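Local coordinates for protein aldehyde reductase YahK (PDB 1UUF) that reduces a wide range of aldehydes to their alcohols, strongly preferring NADPH over NADH as electron donor, and binds two zinc ions per subunit, at residues E117-E120 / Y126-H129. Sequence-based numbering, arbitrary orientation.
Sequences EECE and YCDH. With ZN (zinc ion), chain B.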
loop_
_atom_site.group_PDB
_atom_site.type_symbol
_atom_site.label_atom_id
_atom_site.label_comp_id
_atom_site.label_asym_id
_atom_site.label_seq_id
_atom_site.Cartn_x
_atom_site.Cartn_y
_atom_site.Cartn_z
ATOM N N GLU A 117 6.455 -7.321 20.041
ATOM C CA GLU A 117 6.010 -8.180 18.954
ATOM C C GLU A 117 7.007 -8.217 17.794
ATOM O O GLU A 117 7.277 -9.279 17.235
ATOM C CB GLU A 117 4.642 -7.722 18.446
ATOM C CG GLU A 117 4.014 -8.677 17.443
ATOM C CD GLU A 117 2.625 -8.240 17.015
ATOM O OE1 GLU A 117 1.772 -8.017 17.900
ATOM O OE2 GLU A 117 2.386 -8.120 15.796
ATOM N N GLU A 118 7.554 -7.060 17.438
ATOM C CA GLU A 118 8.514 -6.985 16.339
ATOM C C GLU A 118 9.784 -7.786 16.614
ATOM O O GLU A 118 10.202 -8.597 15.796
ATOM C CB GLU A 118 8.865 -5.521 16.050
ATOM C CG GLU A 118 7.800 -4.775 15.250
ATOM C CD GLU A 118 6.439 -4.767 15.928
ATOM O OE1 GLU A 118 6.313 -4.168 17.019
ATOM O OE2 GLU A 118 5.496 -5.364 15.367
ATOM N N CYS A 119 10.398 -7.562 17.769
ATOM C CA CYS A 119 11.616 -8.282 18.119
ATOM C C CYS A 119 11.384 -9.787 18.188
ATOM O O CYS A 119 12.210 -10.572 17.726
ATOM C CB CYS A 119 12.163 -7.775 19.455
ATOM S SG CYS A 119 12.917 -6.134 19.353
ATOM N N GLU A 120 10.254 -10.190 18.760
ATOM C CA GLU A 120 9.942 -11.609 18.878
ATOM C C GLU A 120 9.674 -12.250 17.518
ATOM O O GLU A 120 9.791 -13.466 17.365
ATOM C CB GLU A 120 8.747 -11.805 19.811
ATOM C CG GLU A 120 8.994 -11.248 21.206
ATOM C CD GLU A 120 7.892 -11.590 22.183
ATOM O OE1 GLU A 120 6.710 -11.348 21.857
ATOM O OE2 GLU A 120 8.213 -12.096 23.282
ATOM N N TYR A 126 12.035 -3.001 13.095
ATOM C CA TYR A 126 10.798 -2.256 13.287
ATOM C C TYR A 126 10.473 -2.034 14.763
ATOM O O TYR A 126 9.386 -1.574 15.110
ATOM C CB TYR A 126 9.639 -2.973 12.588
ATOM C CG TYR A 126 9.778 -2.962 11.080
ATOM C CD1 TYR A 126 9.802 -4.148 10.348
ATOM C CD2 TYR A 126 9.931 -1.759 10.389
ATOM C CE1 TYR A 126 9.983 -4.137 8.963
ATOM C CE2 TYR A 126 10.113 -1.734 9.009
ATOM C CZ TYR A 126 10.143 -2.924 8.303
ATOM O OH TYR A 126 10.370 -2.894 6.948
ATOM N N CYS A 127 11.419 -2.363 15.634
ATOM C CA CYS A 127 11.230 -2.170 17.069
ATOM C C CYS A 127 11.189 -0.667 17.350
ATOM O O CYS A 127 11.973 0.093 16.784
ATOM C CB CYS A 127 12.390 -2.815 17.840
ATOM S SG CYS A 127 12.415 -2.485 19.627
ATOM N N ASP A 128 10.273 -0.232 18.212
ATOM C CA ASP A 128 10.175 1.190 18.541
ATOM C C ASP A 128 11.376 1.674 19.330
ATOM O O ASP A 128 11.626 2.878 19.421
ATOM C CB ASP A 128 8.924 1.484 19.372
ATOM C CG ASP A 128 7.673 1.581 18.534
ATOM O OD1 ASP A 128 7.760 2.068 17.387
ATOM O OD2 ASP A 128 6.597 1.193 19.035
ATOM N N HIS A 129 12.117 0.739 19.912
ATOM C CA HIS A 129 13.269 1.099 20.723
ATOM C C HIS A 129 14.550 0.478 20.201
ATOM O O HIS A 129 15.437 0.112 20.968
ATOM C CB HIS A 129 13.009 0.673 22.164
ATOM C CG HIS A 129 11.681 1.126 22.678
ATOM N ND1 HIS A 129 11.386 2.453 22.898
ATOM C CD2 HIS A 129 10.544 0.440 22.940
ATOM C CE1 HIS A 129 10.124 2.566 23.271
ATOM N NE2 HIS A 129 9.591 1.359 23.303
HETATM ZN ZN ZN B . 11.453 -4.507 20.450
#
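Cys127 SG binds the zinc ion at 2.4 Å and also accepts a hydrogen bond from His129 N at 3.3 Å, with an N-H...S angle of 153°. Across from it, Cys119 SG reaches the same metal, also at 2.4 Å. The two zinc-sulfur bonds open by about 100°, somewhat narrower than the tetrahedral value, and the other two corners belong to Cys113 and Cys116. Cys127 carries its sulfur anti to the backbone N (chi1 173°), whereas Cys119 SG lies anti to its own carbonyl carbon; these rotamers bring both sulfurs onto one ion, leaving Cys119 SG 3.7 Å from Cys127 CB. Beside the metal, the Glu118 CG methylene packs against Tyr126 CB at 3.7 Å and lies next to the carbonyl Tyr126 O. Glu118 OE2 forms a salt bridge with Arg280 of the second subunit, while Lys305 of that subunit hydrogen-bonds to Tyr126 O and forms a salt bridge with Asp128 OD1. This zinc-binding lobe of the GroES-like domain therefore also meets the dimer partner. Four cysteine ligands fill the tetrahedron, consistent with a structural rather than catalytic zinc, and the His129 N-H probably tempers the negative charge on Cys127 sulfur.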